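Local coordinates for protein malonyl CoA-ACP transacylase (Xanthomonas oryzae pv. oryzae, PDB 3K89) that probably transfers the malonyl group from malonyl-CoA to holo-acyl carrier protein, supplying malonyl-ACP for fatty acid synthesis, at residues A[117-122]-A[251-256]; A[147-152]-A[156-161]; A[296-299]-A[303-306]. One frame throughout, in Å; residues are numbered along the deposited sequence.

Contact 1 of 3, residues A[117-122]-A[251-256]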
# COMPACT_ATOMS: atom_id res chain seq x y z
N ARG A 117 6.19 -1.31 -11.48
CA ARG A 117 6.40 -0.27 -12.50
C ARG A 117 5.31 -0.40 -13.59
O ARG A 117 4.68 0.60 -13.96
CB ARG A 117 7.81 -0.34 -13.11
CG ARG A 117 8.03 0.65 -14.28
CD ARG A 117 8.86 1.83 -13.88
NE ARG A 117 8.88 2.89 -14.90
CZ ARG A 117 9.83 3.06 -15.82
NH1 ARG A 117 10.87 2.23 -15.90
NH2 ARG A 117 9.73 4.07 -16.69
N LEU A 118 5.08 -1.63 -14.05
CA LEU A 118 4.02 -1.90 -15.03
C LEU A 118 2.65 -1.56 -14.45
O LEU A 118 1.84 -0.91 -15.12
CB LEU A 118 4.03 -3.35 -15.52
CG LEU A 118 5.22 -3.79 -16.37
CD1 LEU A 118 5.02 -5.25 -16.76
CD2 LEU A 118 5.38 -2.90 -17.61
N ARG A 119 2.40 -1.97 -13.20
CA ARG A 119 1.12 -1.66 -12.55
C ARG A 119 0.83 -0.15 -12.57
O ARG A 119 -0.25 0.27 -12.99
CB ARG A 119 1.12 -2.20 -11.10
CG ARG A 119 -0.19 -1.99 -10.32
CD ARG A 119 -0.08 -2.72 -8.98
NE ARG A 119 -1.25 -2.56 -8.10
CZ ARG A 119 -1.40 -1.57 -7.21
NH1 ARG A 119 -0.50 -0.60 -7.12
NH2 ARG A 119 -2.48 -1.55 -6.41
N GLY A 120 1.81 0.65 -12.17
CA GLY A 120 1.69 2.10 -12.20
C GLY A 120 1.46 2.63 -13.61
O GLY A 120 0.62 3.49 -13.80
N GLN A 121 2.18 2.08 -14.59
CA GLN A 121 1.99 2.51 -15.99
C GLN A 121 0.57 2.24 -16.48
O GLN A 121 -0.06 3.11 -17.12
CB GLN A 121 3.02 1.83 -16.90
CG GLN A 121 4.42 2.42 -16.74
CD GLN A 121 5.49 1.68 -17.55
OE1 GLN A 121 5.26 0.60 -18.10
NE2 GLN A 121 6.68 2.28 -17.63
N PHE A 122 0.06 1.05 -16.20
CA PHE A 122 -1.27 0.69 -16.67
C PHE A 122 -2.30 1.59 -16.01
O PHE A 122 -3.25 2.03 -16.67
CB PHE A 122 -1.62 -0.77 -16.37
CG PHE A 122 -0.69 -1.79 -17.00
CD1 PHE A 122 -0.07 -1.54 -18.22
CD2 PHE A 122 -0.48 -3.02 -16.38
CE1 PHE A 122 0.78 -2.49 -18.80
CE2 PHE A 122 0.36 -3.98 -16.95
CZ PHE A 122 0.99 -3.72 -18.16
N GLU A 251 -8.37 -8.28 -8.94
CA GLU A 251 -9.54 -7.68 -8.30
C GLU A 251 -9.17 -6.50 -7.42
O GLU A 251 -9.92 -5.52 -7.37
CB GLU A 251 -10.29 -8.72 -7.49
CG GLU A 251 -10.90 -9.80 -8.34
CD GLU A 251 -11.46 -10.93 -7.49
OE1 GLU A 251 -11.35 -10.89 -6.24
OE2 GLU A 251 -12.00 -11.89 -8.07
N GLN A 252 -8.03 -6.59 -6.72
CA GLN A 252 -7.56 -5.49 -5.88
C GLN A 252 -7.58 -4.16 -6.62
O GLN A 252 -7.92 -3.13 -6.03
CB GLN A 252 -6.12 -5.76 -5.40
CG GLN A 252 -5.69 -4.84 -4.26
CD GLN A 252 -4.25 -4.40 -4.35
OE1 GLN A 252 -3.81 -3.90 -5.39
NE2 GLN A 252 -3.49 -4.57 -3.26
N LEU A 253 -7.21 -4.16 -7.91
CA LEU A 253 -6.95 -2.90 -8.59
C LEU A 253 -8.19 -2.03 -8.79
O LEU A 253 -8.09 -0.79 -8.80
CB LEU A 253 -6.28 -3.17 -9.95
CG LEU A 253 -5.46 -2.00 -10.48
CD1 LEU A 253 -4.17 -1.83 -9.70
CD2 LEU A 253 -5.16 -2.16 -11.95
N TYR A 254 -9.34 -2.68 -8.94
CA TYR A 254 -10.58 -1.95 -9.27
C TYR A 254 -11.63 -2.01 -8.16
O TYR A 254 -12.71 -1.44 -8.29
CB TYR A 254 -11.18 -2.41 -10.60
CG TYR A 254 -11.58 -3.87 -10.69
CD1 TYR A 254 -10.69 -4.80 -11.20
CD2 TYR A 254 -12.85 -4.31 -10.30
CE1 TYR A 254 -11.04 -6.15 -11.32
CE2 TYR A 254 -13.21 -5.66 -10.41
CZ TYR A 254 -12.30 -6.57 -10.92
OH TYR A 254 -12.63 -7.91 -11.03
N LEU A 255 -11.29 -2.69 -7.07
CA LEU A 255 -12.17 -2.78 -5.90
C LEU A 255 -11.54 -2.10 -4.68
O LEU A 255 -10.33 -1.88 -4.64
CB LEU A 255 -12.51 -4.25 -5.62
CG LEU A 255 -13.38 -4.92 -6.68
CD1 LEU A 255 -13.52 -6.40 -6.42
CD2 LEU A 255 -14.76 -4.25 -6.78
N PRO A 256 -12.36 -1.71 -3.69
CA PRO A 256 -11.83 -0.97 -2.55
C PRO A 256 -10.83 -1.73 -1.71
O PRO A 256 -10.97 -2.94 -1.51
CB PRO A 256 -13.08 -0.62 -1.71
CG PRO A 256 -14.23 -1.20 -2.36
CD PRO A 256 -13.84 -1.79 -3.69
O HOH W 1 -3.35 -4.81 -7.90

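Contact 2 of 3, residues A[147-152]-A[156-161]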
# COMPACT_ATOMS: atom_id res chain seq x y z
N GLU A 147 -23.68 6.55 0.61
CA GLU A 147 -24.93 7.00 -0.01
C GLU A 147 -24.65 8.24 -0.86
O GLU A 147 -25.20 8.36 -1.95
CB GLU A 147 -26.03 7.23 1.04
CG GLU A 147 -27.47 7.09 0.47
CD GLU A 147 -28.13 5.72 0.74
OE1 GLU A 147 -27.91 5.12 1.82
OE2 GLU A 147 -28.91 5.25 -0.13
N VAL A 148 -23.75 9.11 -0.39
CA VAL A 148 -23.33 10.31 -1.14
C VAL A 148 -22.69 9.92 -2.49
O VAL A 148 -23.00 10.52 -3.52
CB VAL A 148 -22.38 11.23 -0.31
CG1 VAL A 148 -21.61 12.19 -1.21
CG2 VAL A 148 -23.16 12.04 0.71
N CYS A 149 -21.82 8.92 -2.48
CA CYS A 149 -21.19 8.47 -3.73
C CYS A 149 -22.23 8.03 -4.75
O CYS A 149 -22.13 8.37 -5.92
CB CYS A 149 -20.19 7.34 -3.47
SG CYS A 149 -18.65 7.90 -2.74
N ALA A 150 -23.22 7.27 -4.30
CA ALA A 150 -24.26 6.78 -5.18
C ALA A 150 -25.06 7.96 -5.76
O ALA A 150 -25.38 7.97 -6.96
CB ALA A 150 -25.18 5.82 -4.43
N GLU A 151 -25.34 8.94 -4.92
CA GLU A 151 -26.12 10.11 -5.33
C GLU A 151 -25.38 11.04 -6.29
O GLU A 151 -26.00 11.65 -7.16
CB GLU A 151 -26.57 10.90 -4.12
CG GLU A 151 -27.59 10.16 -3.28
CD GLU A 151 -28.10 10.98 -2.11
OE1 GLU A 151 -27.60 12.11 -1.89
OE2 GLU A 151 -29.01 10.47 -1.41
N ALA A 152 -24.06 11.12 -6.12
CA ALA A 152 -23.21 12.00 -6.93
C ALA A 152 -22.81 11.43 -8.30
O ALA A 152 -22.47 12.18 -9.21
CB ALA A 152 -21.95 12.37 -6.15
N GLN A 156 -21.15 8.98 -14.37
CA GLN A 156 -19.71 8.83 -14.15
C GLN A 156 -19.47 7.91 -12.96
O GLN A 156 -20.41 7.28 -12.47
CB GLN A 156 -19.07 10.21 -13.96
CG GLN A 156 -19.12 11.06 -15.22
CD GLN A 156 -18.57 12.46 -14.99
OE1 GLN A 156 -19.02 13.16 -14.09
NE2 GLN A 156 -17.61 12.87 -15.80
N VAL A 157 -18.22 7.83 -12.51
CA VAL A 157 -17.85 6.91 -11.44
C VAL A 157 -17.33 7.67 -10.23
O VAL A 157 -16.42 8.49 -10.34
CB VAL A 157 -16.79 5.89 -11.93
CG1 VAL A 157 -16.20 5.09 -10.73
CG2 VAL A 157 -17.40 4.94 -12.98
N VAL A 158 -17.94 7.43 -9.07
CA VAL A 158 -17.35 7.83 -7.80
C VAL A 158 -17.74 6.79 -6.76
O VAL A 158 -18.92 6.50 -6.56
CB VAL A 158 -17.72 9.29 -7.36
CG1 VAL A 158 -19.24 9.50 -7.29
CG2 VAL A 158 -17.03 9.66 -6.03
N VAL A 159 -16.73 6.21 -6.14
CA VAL A 159 -16.93 5.07 -5.24
C VAL A 159 -15.94 5.15 -4.09
O VAL A 159 -14.90 5.80 -4.21
CB VAL A 159 -16.73 3.70 -5.98
CG1 VAL A 159 -17.80 3.42 -7.05
CG2 VAL A 159 -15.30 3.56 -6.57
N PRO A 160 -16.24 4.47 -2.96
CA PRO A 160 -15.20 4.25 -1.96
C PRO A 160 -14.03 3.48 -2.59
O PRO A 160 -14.24 2.47 -3.28
CB PRO A 160 -15.90 3.40 -0.89
CG PRO A 160 -17.14 2.87 -1.53
CD PRO A 160 -17.54 3.89 -2.57
N ALA A 161 -12.82 4.00 -2.38
CA ALA A 161 -11.60 3.39 -2.94
C ALA A 161 -10.72 2.80 -1.83
O ALA A 161 -10.02 1.81 -2.06
CB ALA A 161 -10.82 4.43 -3.74

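Contact 3 of 3, residues A[296-299]-A[303-306]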
# COMPACT_ATOMS: atom_id res chain seq x y z
N ALA A 296 1.43 -0.88 17.48
CA ALA A 296 1.83 -0.56 16.11
C ALA A 296 3.05 0.35 16.08
O ALA A 296 3.02 1.46 16.63
CB ALA A 296 0.66 0.07 15.35
N ARG A 297 4.12 -0.09 15.44
CA ARG A 297 5.38 0.66 15.43
C ARG A 297 5.97 0.83 14.03
O ARG A 297 6.18 -0.17 13.34
CB ARG A 297 6.42 -0.05 16.29
CG ARG A 297 6.12 -0.08 17.76
CD ARG A 297 7.28 -0.74 18.48
NE ARG A 297 7.11 -0.69 19.93
CZ ARG A 297 7.84 0.07 20.75
NH1 ARG A 297 8.80 0.89 20.28
NH2 ARG A 297 7.59 0.02 22.05
N PRO A 298 6.28 2.07 13.63
CA PRO A 298 7.03 2.28 12.37
C PRO A 298 8.49 1.83 12.49
O PRO A 298 9.06 1.85 13.58
CB PRO A 298 7.00 3.80 12.21
CG PRO A 298 6.88 4.31 13.60
CD PRO A 298 5.97 3.36 14.28
N LEU A 299 9.08 1.46 11.35
CA LEU A 299 10.49 1.08 11.29
C LEU A 299 11.31 1.99 10.36
O LEU A 299 12.47 1.71 10.08
CB LEU A 299 10.61 -0.38 10.81
CG LEU A 299 9.85 -1.50 11.52
CD1 LEU A 299 10.08 -2.85 10.82
CD2 LEU A 299 10.27 -1.57 12.99
N ALA A 303 15.79 5.60 15.03
CA ALA A 303 15.26 5.50 16.39
C ALA A 303 14.03 4.60 16.49
O ALA A 303 13.86 3.88 17.49
CB ALA A 303 14.96 6.90 16.97
N ASP A 304 13.16 4.64 15.49
CA ASP A 304 11.96 3.81 15.54
C ASP A 304 12.32 2.35 15.30
O ASP A 304 11.80 1.45 15.97
CB ASP A 304 10.94 4.28 14.50
CG ASP A 304 10.35 5.63 14.84
OD1 ASP A 304 10.10 5.91 16.04
OD2 ASP A 304 10.11 6.44 13.91
N TYR A 305 13.23 2.12 14.35
CA TYR A 305 13.75 0.78 14.09
C TYR A 305 14.39 0.18 15.35
O TYR A 305 14.04 -0.94 15.75
CB TYR A 305 14.73 0.81 12.91
CG TYR A 305 15.31 -0.54 12.63
CD1 TYR A 305 14.64 -1.44 11.80
CD2 TYR A 305 16.50 -0.94 13.22
CE1 TYR A 305 15.16 -2.71 11.57
CE2 TYR A 305 17.03 -2.19 12.98
CZ TYR A 305 16.35 -3.07 12.16
OH TYR A 305 16.87 -4.33 11.93
N ALA A 306 15.29 0.93 15.99
CA ALA A 306 15.98 0.43 17.19
C ALA A 306 15.01 0.18 18.33
O ALA A 306 15.15 -0.79 19.07
CB ALA A 306 17.07 1.41 17.64
O HOH W 2 9.87 2.15 17.78

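Contact 1 of 3, residues A[117-122]-A[251-256]
Arg119 reaches across to Gln252 and Leu253 with a straight, stretched-out side chain. With CG anti to the backbone N (chi1 -178°), the chain runs out from helix 109-126 toward helix 242-254. It meets Gln252 at about a right angle, and the guanidinium and amide planes stand 67° apart. NH2 of Arg119 gives a bent hydrogen bond to OE1 of Gln252 (2.9 Å, N-H...O angle 139°), the donor lying tilted from the carbonyl plane. Leu253 runs antiparallel alongside the arginine and lays its CD1 methyl over one guanidinium face, 3.4 Å from Arg119 NE. A water in the guanidinium plane adds a second link, accepting from Arg119 NE at 3.1 Å and donating to Gln252 OE1 at 2.7 Å. These side chains lie at the active centre of the hydrolase-like acyltransferase fold, beside Ser94 and His203, the predicted catalytic residues. Arg119 NH2 is also hydrogen-bonded to Ser94 OG, NH1 to Gln65 OE1, and Gln252 NE2 to Ser94 O. The backbone carbonyl of Gln252 accepts from His203 ND1, consistent with FabD enzymes, where a main-chain oxygen takes the place of a triad acid. An arginine near the nucleophile receives the malonyl carboxylate in relatives, and Arg119 is probably placed suitably for that role.

Contact 2 of 3, residues A[147-152]-A[156-161]
Cys149 and Val158 form the tight part of this contact, where helix 142-152 lies against strand 158-165 and the CA atoms of Cys149 and Val158 are 5.6 Å apart. The carbonyl O of Cys149 rests on the CG1 methyl of Val158 at 3.4 Å, while Cys149 CB sits 3.4 Å from the carbonyl O of Val158. The rotamer of Val158, with CG1 between the backbone N and the carbonyl carbon (chi1 56°), points that methyl at the helix backbone and at Ala152 CB, 4.1 Å from CG1. The other branch, CG2, turns to the sulfur: it lies 4.1 Å from Cys149 SG, which continues along the strand to CD of Pro160 at 4.2 Å. No hydrogen bond crosses here; packing alone joins the pieces. The axes of 147-152 and 158-161 run at 152°, roughly antiparallel; helix and strand form the second half of a beta-alpha-beta crossover, which starts from strand 132-138 and belongs to the ferredoxin-like small subdomain of the acyltransferase. Strand 168-172 lies between the two parallel strands. The outer side of the helix is much looser: Ala150 and Glu151 point their CB atoms away from the strand and, with Glu147, are exposed. Val148 instead packs on Leu184 and Leu185 of helix 175-187, whose Ala177 also touches Val158. On the strand's other face, Val157 and Val159 turn away from the helix and meet Pro205.

Contact 3 of 3, residues A[296-299]-A[303-306]
Leu299 and Asp304, with Tyr305 close behind, have the most surface buried where the end of strand 295-298 meets the start of helix 302-311. Leu299 meets Tyr305 mainly through its backbone: the carbonyl O of Leu299 lies 3.7 Å from Tyr305 CB and stands at the edge of the tyrosine ring, near its plane. Its CB adds an apolar touch on Tyr305 CD1 at 4.3 Å. Because CG of Tyr305 is anti to the backbone N (chi1 179°), the ring extends alongside Leu299, and its hydroxyl finds Gln82 OE1 as a hydrogen-bond partner. Further in, the Leu299 side chain packs on Val75 and Trp79 of helix 61-81, while Tyr305 touches Leu78 of the same helix. That helix therefore closes over both residues.

Asp304 meets Pro298, the last strand residue. Its CB comes within 3.2 Å of Pro298 O, a carbonyl buried here with no hydrogen-bond partner in the model. The two side chains pass at a slant, with Asp304 OD2 3.9 Å from Pro298 CG, and OD2 is at the same time hydrogen-bonded to Thr301 OG1 in the turn. A water links the Arg297 side chain to the Asp304 backbone: it accepts from Arg297 NH1 (3.0 Å), lying in the guanidinium plane, and donates to Asp304 O (2.7 Å). The Arg297 charge nonetheless stays 6.7 Å from Asp304 OD1, measured from NH1. Overall this is a tight strand-turn-helix junction, in which one edge strand of the parallel sheet in the hydrolase-like core leads through a short turn into the last helix of the chain.

The three contacts spread across both parts of the acyltransferase. Contact 1 lies in the large subdomain, its centre about 11 Å from that of the chain. Contact 2, in the mixed sheet of the small subdomain, falls between the segments of contact 1 in sequence. Their centres are about 19 Å apart, yet Pro256 CB packs 3.7 Å from Pro160 O: the loop after helix 242-254 touches strand 158-165 and continues into strand 257-258, its parallel neighbour. The predicted active centre thus adjoins the subdomain junction. Contact 3, later in the chain at an edge of the parallel sheet, lies away from it, its centre about 29 Å from that of contact 1 and about 37 Å from that of contact 2.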